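Local structure of malonyl acyl carrier protein transacylase (3IM8) at residues A[127-132]-A[173-178]; A[151-156]-A[200-205]; A[157-162]-A[249-254]. The protein probably catalyses the transfer of a malonyl group from malonyl-CoA to holo-acyl carrier protein, a step that supplies malonyl units for fatty acid synthesis. All coordinates share one frame; numbering follows the deposited sequence.

Interaction 1 packs a helix on a mixed sheet within the smaller, ferredoxin-like part of the acyltransferase fold. Interactions 2 and 3 join that sheet to chain that follows this part. Interaction 2 sets a turn against the start of strand 154-161, and interaction 3 adds strand 252-253 beside the same strand. Interactions 1 and 2 have centres about 11 Å apart and touch where Ala173 CB lies 3.4 Å from Gly152 O. Interactions 2 and 3 meet at Pro156 O and Pro251 CG, 3.4 Å apart. Interaction 3 is nearest the predicted active site: the side chain of Val252 is about 3 Å from that of His199 and about 5 Å from that of Ser90.

Interaction 1 (A[127-132]-A[173-178]); sequences SGKMVA and AVDRAV
Lys129 and Val174 mark the closest backbone approach, with their CA atoms 6.5 Å apart. Strand 129-132 and helix 173-178 run nearly parallel, at 22°, and their axes come within 8.8 Å. The helix lies against the sheet roughly along the strand. Val131 and Val174 point toward each other's segment and lie alongside, running in opposite senses. With CG1 anti to the backbone N (chi1 165°), Val174 presents that methyl to Lys129 CG at 3.8 Å and to Val131 CG2 at 4.0 Å. One turn further on, Val178 CG1 meets both methyls of Val131, each at 3.9 Å. Lys129 begins in this apolar layer and ends outside it. Its CB and CG lie against Val174, and its extended chain carries NZ to the carboxylate of Asp175. The two side chains cross at about a right angle. NZ and Asp175 OD1 form a long salt bridge of 3.6 Å. A water joins the same two groups: it donates to Asp175 OD1 at 3.1 Å and accepts a weak bond from Lys129 NZ. The charged pair thus borders the valine cluster. Val154 of strand 154-161, two places along the sheet, also packs on Val174, and Ile167 of the adjacent strand 164-169 packs on Val131. The contact is helix-on-sheet packing, as in the ferredoxin-like subdomain of the FabD acyltransferases.

Interaction 2 (A[151-156]-A[200-205]); sequences LGVVTP and TSLLEP
Val153 meets Leu202 across the contact, each side chain reaching alongside the other from its own backbone. Val153 CB lies 3.8 Å from Leu202 CG. The two methyls of Val153 are shared out along the leucine fork: CG1 touches CG and CD1, while CG2 lies 3.8 Å from Leu202 CD2. Because Val153 CG1 is anti to the backbone N (chi1 -174°), the same methyl also reaches Thr200 CB at 3.8 Å, and one valine serves two partners. Beside this pair, Thr155 and Thr200 meet through unlike branches. Thr155 OG1 stands 3.8 Å from Thr200 CG2, a van der Waals contact. A water lies 2.9 Å from Thr155 OG1 in a hydrogen bond. That water accepts from Ser201 N at 3.0 Å and so links a side-chain hydroxyl of one segment to a backbone N-H of the other.

The contact joins the entry of strand 154-161, in the ferredoxin-like subdomain, to the 3-10 turn 201-203 that leads into helix 204-215. Thr200 directly follows His199, the predicted active-site histidine, and its side chain is about 11 Å from that of Ser90. The turn is shaped by its own bonds. Glu204 N donates to Ser201 O at 2.8 Å. Leu202 N gives a weak bond to Thr200 OG1, and this hydroxyl is also hydrogen-bonded to the carbonyl of Pro197. Leu202 rests on Pro197 and Glu170 as well. On the other segment, Glu170 OE1 accepts from Val153 N, and Thr155 is tied through its backbone to Ala168.

Interaction 3 (A[157-162]-A[249-254]); sequences ANYNTP and KEPVRF
The Tyr159 ring carries the Arg253 guanidinium over one face, with the two planes 20° apart. The stack is offset: Arg253 NH1 sits 3.6 Å above the ring plane, toward the rim. Arg253 is extended from CG to NE, and chi4 (-84°) turns CZ out of line. Arg253 CZ is 4.4 Å from the ring centroid and 34° off the normal, an off-centre cation-pi contact. At the ring edge, in plane, lie Pro251 CB, 3.5 Å from Tyr159 CE1, and Val252 O. The Phe254 ring turns its edge to Asn160 O, which lies 3.6 Å from CD1. The backbones pair in parallel. Val252 N donates to Ala157 O, Tyr159 N to Val252 O at 2.8 Å, and Phe254 N to Tyr159 O. Tyr159 and Arg253 share one face of the sheet. Asn158 and Val252 share the other, where Val252 touches the predicted active-site His199. On the other side of strand 154-161, Ala157 and Asn158 both face Val166 in a classic beta bulge. Both stacked groups have polar partners: Tyr159 OH bonds to Glu142, and Arg253 NH1 forms a salt bridge with Glu256. Arg253 is thus shared between the aromatic face and Glu256, which would probably offset part of its charge.

Interaction 1 (A[127-132]-A[173-178])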
loop_
_atom_site.group_PDB
_atom_site.type_symbol
_atom_site.label_atom_id
_atom_site.label_comp_id
_atom_site.label_asym_id
_atom_site.label_seq_id
_atom_site.Cartn_x
_atom_site.Cartn_y
_atom_site.Cartn_z
ATOM N N SER A 127 6.018 18.337 -0.747
ATOM C CA SER A 127 4.942 19.275 -1.204
ATOM C C SER A 127 3.585 18.981 -0.493
ATOM O O SER A 127 3.465 17.964 0.208
ATOM C CB SER A 127 4.817 19.238 -2.736
ATOM O OG SER A 127 4.373 17.961 -3.157
ATOM N N GLY A 128 2.586 19.856 -0.636
ATOM C CA GLY A 128 1.282 19.703 0.058
ATOM C C GLY A 128 1.264 19.315 1.554
ATOM O O GLY A 128 2.223 19.531 2.267
ATOM N N LYS A 129 0.173 18.749 2.055
ATOM C CA LYS A 129 0.108 18.469 3.490
ATOM C C LYS A 129 -0.750 17.206 3.707
ATOM O O LYS A 129 -1.533 16.860 2.835
ATOM C CB LYS A 129 -0.420 19.702 4.264
ATOM C CG LYS A 129 -0.365 19.576 5.824
ATOM C CD LYS A 129 -0.288 20.890 6.645
ATOM C CE LYS A 129 -0.440 20.525 8.165
ATOM N NZ LYS A 129 -0.028 21.527 9.221
ATOM N N MET A 130 -0.567 16.537 4.857
ATOM C CA MET A 130 -1.245 15.304 5.271
ATOM C C MET A 130 -1.444 15.327 6.782
ATOM O O MET A 130 -0.483 15.563 7.543
ATOM C CB MET A 130 -0.412 14.053 4.868
ATOM C CG MET A 130 -0.494 13.725 3.362
ATOM S SD MET A 130 0.632 12.423 2.864
ATOM C CE MET A 130 -0.172 11.132 3.840
ATOM N N VAL A 131 -2.675 15.118 7.240
ATOM C CA VAL A 131 -2.869 15.142 8.651
ATOM C C VAL A 131 -3.596 13.885 8.966
ATOM O O VAL A 131 -4.518 13.563 8.262
ATOM C CB VAL A 131 -3.687 16.391 9.114
ATOM C CG1 VAL A 131 -3.985 16.270 10.596
ATOM C CG2 VAL A 131 -2.869 17.658 8.895
ATOM N N ALA A 132 -3.163 13.139 9.977
ATOM C CA ALA A 132 -3.971 12.039 10.497
ATOM C C ALA A 132 -4.972 12.593 11.504
ATOM O O ALA A 132 -4.601 13.202 12.504
ATOM C CB ALA A 132 -3.099 10.973 11.162
ATOM N N ALA A 173 -5.487 24.778 1.874
ATOM C CA ALA A 173 -6.735 24.022 1.946
ATOM C C ALA A 173 -6.731 23.035 3.113
ATOM O O ALA A 173 -7.731 22.921 3.845
ATOM C CB ALA A 173 -7.044 23.332 0.608
ATOM N N VAL A 174 -5.612 22.332 3.329
ATOM C CA VAL A 174 -5.585 21.366 4.445
ATOM C C VAL A 174 -5.608 22.051 5.828
ATOM O O VAL A 174 -6.230 21.532 6.767
ATOM C CB VAL A 174 -4.417 20.349 4.326
ATOM C CG1 VAL A 174 -4.202 19.619 5.693
ATOM C CG2 VAL A 174 -4.697 19.308 3.181
ATOM N N ASP A 175 -4.895 23.191 5.943
ATOM C CA ASP A 175 -4.917 24.049 7.156
ATOM C C ASP A 175 -6.350 24.487 7.453
ATOM O O ASP A 175 -6.743 24.514 8.621
ATOM C CB ASP A 175 -4.012 25.301 7.009
ATOM C CG ASP A 175 -2.502 24.978 7.093
ATOM O OD1 ASP A 175 -2.143 23.944 7.702
ATOM O OD2 ASP A 175 -1.686 25.759 6.538
ATOM N N ARG A 176 -7.138 24.831 6.428
ATOM C CA ARG A 176 -8.535 25.283 6.629
ATOM C C ARG A 176 -9.360 24.102 7.143
ATOM O O ARG A 176 -10.112 24.239 8.140
ATOM C CB ARG A 176 -9.103 25.953 5.330
ATOM C CG ARG A 176 -10.588 26.504 5.326
ATOM C CD ARG A 176 -11.030 27.614 6.376
ATOM N NE ARG A 176 -12.528 27.737 6.386
ATOM C CZ ARG A 176 -13.303 28.045 7.446
ATOM N NH1 ARG A 176 -12.777 28.297 8.634
ATOM N NH2 ARG A 176 -14.629 28.113 7.313
ATOM N N ALA A 177 -9.188 22.925 6.509
ATOM C CA ALA A 177 -9.771 21.660 7.006
ATOM C C ALA A 177 -9.530 21.327 8.491
ATOM O O ALA A 177 -10.462 20.969 9.175
ATOM C CB ALA A 177 -9.324 20.498 6.127
ATOM N N VAL A 178 -8.295 21.401 8.997
ATOM C CA VAL A 178 -8.046 21.094 10.434
ATOM C C VAL A 178 -8.649 22.139 11.365
ATOM O O VAL A 178 -9.117 21.813 12.448
ATOM C CB VAL A 178 -6.521 20.848 10.829
ATOM C CG1 VAL A 178 -5.968 19.555 10.206
ATOM C CG2 VAL A 178 -5.626 22.019 10.519
HETATM O O HOH W 1 0.891 23.825 6.997
#

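Interaction 2 (A[151-156]-A[200-205])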
loop_
_atom_site.group_PDB
_atom_site.type_symbol
_atom_site.label_atom_id
_atom_site.label_comp_id
_atom_site.label_asym_id
_atom_site.label_seq_id
_atom_site.Cartn_x
_atom_site.Cartn_y
_atom_site.Cartn_z
ATOM N N LEU A 151 -11.136 26.411 -0.961
ATOM C CA LEU A 151 -9.808 26.980 -0.853
ATOM C C LEU A 151 -8.708 26.190 -1.606
ATOM O O LEU A 151 -7.563 26.588 -1.553
ATOM C CB LEU A 151 -9.475 27.157 0.647
ATOM C CG LEU A 151 -10.130 28.340 1.381
ATOM C CD1 LEU A 151 -11.637 28.396 1.315
ATOM C CD2 LEU A 151 -9.685 28.358 2.826
ATOM N N GLY A 152 -9.068 25.066 -2.271
ATOM C CA GLY A 152 -8.140 24.139 -2.962
ATOM C C GLY A 152 -8.360 22.641 -2.651
ATOM O O GLY A 152 -9.197 22.273 -1.823
ATOM N N VAL A 153 -7.577 21.768 -3.284
ATOM C CA VAL A 153 -7.636 20.310 -2.989
ATOM C C VAL A 153 -7.388 19.919 -1.525
ATOM O O VAL A 153 -6.297 20.104 -1.005
ATOM C CB VAL A 153 -6.689 19.493 -3.904
ATOM C CG1 VAL A 153 -6.909 17.988 -3.640
ATOM C CG2 VAL A 153 -6.951 19.851 -5.395
ATOM N N VAL A 154 -8.426 19.392 -0.866
ATOM C CA VAL A 154 -8.298 18.688 0.417
ATOM C C VAL A 154 -9.342 17.560 0.533
ATOM O O VAL A 154 -10.539 17.825 0.565
ATOM C CB VAL A 154 -8.415 19.676 1.598
ATOM C CG1 VAL A 154 -9.672 20.565 1.421
ATOM C CG2 VAL A 154 -8.414 18.933 2.906
ATOM N N THR A 155 -8.917 16.299 0.553
ATOM C CA THR A 155 -9.894 15.190 0.793
ATOM C C THR A 155 -9.318 14.105 1.722
ATOM O O THR A 155 -8.087 14.077 1.938
ATOM C CB THR A 155 -10.364 14.509 -0.513
ATOM O OG1 THR A 155 -9.232 14.085 -1.278
ATOM C CG2 THR A 155 -11.234 15.458 -1.348
ATOM N N PRO A 156 -10.184 13.237 2.297
ATOM C CA PRO A 156 -9.576 12.086 2.972
ATOM C C PRO A 156 -8.789 11.266 1.943
ATOM O O PRO A 156 -9.296 11.010 0.857
ATOM C CB PRO A 156 -10.772 11.302 3.522
ATOM C CG PRO A 156 -11.826 12.366 3.745
ATOM C CD PRO A 156 -11.647 13.259 2.484
ATOM N N THR A 200 -5.333 11.978 -3.825
ATOM C CA THR A 200 -6.162 13.180 -4.041
ATOM C C THR A 200 -6.079 13.567 -5.551
ATOM O O THR A 200 -5.196 13.077 -6.282
ATOM C CB THR A 200 -5.673 14.376 -3.152
ATOM O OG1 THR A 200 -4.483 14.970 -3.700
ATOM C CG2 THR A 200 -5.423 13.939 -1.676
ATOM N N SER A 201 -6.987 14.437 -6.013
ATOM C CA SER A 201 -6.928 14.949 -7.415
ATOM C C SER A 201 -5.609 15.583 -7.833
ATOM O O SER A 201 -5.311 15.680 -9.032
ATOM C CB SER A 201 -8.024 15.966 -7.660
ATOM O OG SER A 201 -8.993 15.798 -6.646
ATOM N N LEU A 202 -4.808 16.016 -6.863
ATOM C CA LEU A 202 -3.479 16.567 -7.204
ATOM C C LEU A 202 -2.711 15.566 -8.025
ATOM O O LEU A 202 -1.837 15.933 -8.813
ATOM C CB LEU A 202 -2.696 16.992 -5.966
ATOM C CG LEU A 202 -3.433 18.131 -5.250
ATOM C CD1 LEU A 202 -3.082 18.208 -3.778
ATOM C CD2 LEU A 202 -3.234 19.480 -5.984
ATOM N N LEU A 203 -3.068 14.287 -7.889
ATOM C CA LEU A 203 -2.323 13.249 -8.610
ATOM C C LEU A 203 -2.893 12.913 -9.971
ATOM O O LEU A 203 -2.413 11.985 -10.630
ATOM C CB LEU A 203 -2.177 11.977 -7.749
ATOM C CG LEU A 203 -0.886 12.151 -6.915
ATOM C CD1 LEU A 203 -1.004 13.327 -5.915
ATOM C CD2 LEU A 203 -0.498 10.869 -6.216
ATOM N N GLU A 204 -3.908 13.659 -10.402
ATOM C CA GLU A 204 -4.543 13.442 -11.719
ATOM C C GLU A 204 -3.524 13.410 -12.871
ATOM O O GLU A 204 -3.560 12.497 -13.678
ATOM C CB GLU A 204 -5.720 14.428 -11.965
ATOM C CG GLU A 204 -6.875 13.856 -12.854
ATOM C CD GLU A 204 -6.512 13.860 -14.342
ATOM O OE1 GLU A 204 -7.137 13.167 -15.161
ATOM O OE2 GLU A 204 -5.573 14.572 -14.710
ATOM N N PRO A 205 -2.584 14.375 -12.921
ATOM C CA PRO A 205 -1.489 14.248 -13.908
ATOM C C PRO A 205 -0.710 12.909 -13.827
ATOM O O PRO A 205 -0.389 12.285 -14.872
ATOM C CB PRO A 205 -0.548 15.428 -13.565
ATOM C CG PRO A 205 -1.448 16.476 -12.905
ATOM C CD PRO A 205 -2.547 15.668 -12.186
HETATM O O HOH W 2 -9.172 15.016 -3.971
#

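Interaction 3 (A[157-162]-A[249-254])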
loop_
_atom_site.group_PDB
_atom_site.type_symbol
_atom_site.label_atom_id
_atom_site.label_comp_id
_atom_site.label_asym_id
_atom_site.label_seq_id
_atom_site.Cartn_x
_atom_site.Cartn_y
_atom_site.Cartn_z
ATOM N N ALA A 157 -7.562 10.890 2.291
ATOM C CA ALA A 157 -6.666 10.103 1.444
ATOM C C ALA A 157 -6.640 8.627 1.890
ATOM O O ALA A 157 -6.606 7.723 1.055
ATOM C CB ALA A 157 -5.206 10.695 1.490
ATOM N N ASN A 158 -6.592 8.384 3.210
ATOM C CA ASN A 158 -6.442 7.025 3.693
ATOM C C ASN A 158 -7.465 6.756 4.754
ATOM O O ASN A 158 -7.373 7.309 5.829
ATOM C CB ASN A 158 -5.037 6.775 4.260
ATOM C CG ASN A 158 -3.922 6.866 3.198
ATOM O OD1 ASN A 158 -3.398 7.925 2.939
ATOM N ND2 ASN A 158 -3.562 5.744 2.619
ATOM N N TYR A 159 -8.431 5.904 4.454
ATOM C CA TYR A 159 -9.362 5.403 5.483
ATOM C C TYR A 159 -8.737 4.161 6.129
ATOM O O TYR A 159 -8.983 3.041 5.696
ATOM C CB TYR A 159 -10.737 5.041 4.899
ATOM C CG TYR A 159 -11.518 6.246 4.360
ATOM C CD1 TYR A 159 -11.312 6.718 3.049
ATOM C CD2 TYR A 159 -12.460 6.898 5.142
ATOM C CE1 TYR A 159 -12.018 7.811 2.542
ATOM C CE2 TYR A 159 -13.196 8.012 4.620
ATOM C CZ TYR A 159 -12.947 8.450 3.320
ATOM O OH TYR A 159 -13.630 9.495 2.782
ATOM N N ASN A 160 -7.940 4.370 7.174
ATOM C CA ASN A 160 -7.215 3.261 7.841
ATOM C C ASN A 160 -8.058 2.437 8.829
ATOM O O ASN A 160 -8.134 1.203 8.708
ATOM C CB ASN A 160 -5.884 3.742 8.485
ATOM C CG ASN A 160 -4.966 4.478 7.504
ATOM O OD1 ASN A 160 -4.932 4.190 6.304
ATOM N ND2 ASN A 160 -4.169 5.409 8.036
ATOM N N THR A 161 -8.636 3.111 9.818
ATOM C CA THR A 161 -9.591 2.532 10.777
ATOM C C THR A 161 -10.789 3.499 10.937
ATOM O O THR A 161 -10.703 4.646 10.473
ATOM C CB THR A 161 -8.935 2.263 12.157
ATOM O OG1 THR A 161 -8.800 3.495 12.872
ATOM C CG2 THR A 161 -7.503 1.609 11.983
ATOM N N PRO A 162 -11.915 3.039 11.555
ATOM C CA PRO A 162 -13.010 3.996 11.797
ATOM C C PRO A 162 -12.568 5.198 12.665
ATOM O O PRO A 162 -13.214 6.272 12.640
ATOM C CB PRO A 162 -14.073 3.153 12.515
ATOM C CG PRO A 162 -13.831 1.711 12.027
ATOM C CD PRO A 162 -12.295 1.648 11.930
ATOM N N LYS A 249 -5.167 8.679 -7.361
ATOM C CA LYS A 249 -5.822 9.967 -7.154
ATOM C C LYS A 249 -7.119 9.865 -6.349
ATOM O O LYS A 249 -7.819 10.855 -6.218
ATOM C CB LYS A 249 -6.063 10.662 -8.526
ATOM C CG LYS A 249 -7.141 9.941 -9.381
ATOM C CD LYS A 249 -7.458 10.650 -10.697
ATOM C CE LYS A 249 -7.910 9.610 -11.691
ATOM N NZ LYS A 249 -8.645 10.256 -12.775
ATOM N N GLU A 250 -7.468 8.680 -5.829
ATOM C CA GLU A 250 -8.685 8.510 -4.981
ATOM C C GLU A 250 -8.372 7.877 -3.598
ATOM O O GLU A 250 -7.294 7.280 -3.426
ATOM C CB GLU A 250 -9.737 7.698 -5.749
ATOM C CG GLU A 250 -10.286 8.475 -6.918
ATOM C CD GLU A 250 -11.410 7.783 -7.647
ATOM O OE1 GLU A 250 -12.194 7.034 -7.032
ATOM O OE2 GLU A 250 -11.506 8.023 -8.853
ATOM N N PRO A 251 -9.284 8.011 -2.604
ATOM C CA PRO A 251 -9.001 7.480 -1.246
ATOM C C PRO A 251 -8.707 5.963 -1.245
ATOM O O PRO A 251 -9.325 5.216 -1.963
ATOM C CB PRO A 251 -10.267 7.806 -0.450
ATOM C CG PRO A 251 -10.957 8.903 -1.225
ATOM C CD PRO A 251 -10.575 8.744 -2.653
ATOM N N VAL A 252 -7.719 5.543 -0.465
ATOM C CA VAL A 252 -7.538 4.130 -0.078
ATOM C C VAL A 252 -8.436 3.724 1.117
ATOM O O VAL A 252 -8.367 4.260 2.215
ATOM C CB VAL A 252 -6.067 3.835 0.213
ATOM C CG1 VAL A 252 -5.877 2.388 0.717
ATOM C CG2 VAL A 252 -5.207 4.079 -1.027
ATOM N N ARG A 253 -9.307 2.769 0.879
ATOM C CA ARG A 253 -10.364 2.460 1.836
ATOM C C ARG A 253 -10.008 1.130 2.479
ATOM O O ARG A 253 -10.504 0.057 2.071
ATOM C CB ARG A 253 -11.745 2.451 1.155
ATOM C CG ARG A 253 -12.158 3.803 0.650
ATOM C CD ARG A 253 -13.564 3.774 -0.011
ATOM N NE ARG A 253 -13.970 5.127 -0.423
ATOM C CZ ARG A 253 -14.558 6.048 0.370
ATOM N NH1 ARG A 253 -14.854 5.796 1.656
ATOM N NH2 ARG A 253 -14.847 7.248 -0.129
ATOM N N PHE A 254 -9.107 1.208 3.467
ATOM C CA PHE A 254 -8.557 -0.006 4.064
ATOM C C PHE A 254 -9.582 -0.748 4.943
ATOM O O PHE A 254 -9.790 -1.936 4.735
ATOM C CB PHE A 254 -7.234 0.259 4.832
ATOM C CG PHE A 254 -6.557 -1.013 5.325
ATOM C CD1 PHE A 254 -6.602 -1.359 6.678
ATOM C CD2 PHE A 254 -5.898 -1.868 4.420
ATOM C CE1 PHE A 254 -5.995 -2.500 7.143
ATOM C CE2 PHE A 254 -5.299 -3.065 4.852
ATOM C CZ PHE A 254 -5.336 -3.386 6.233
#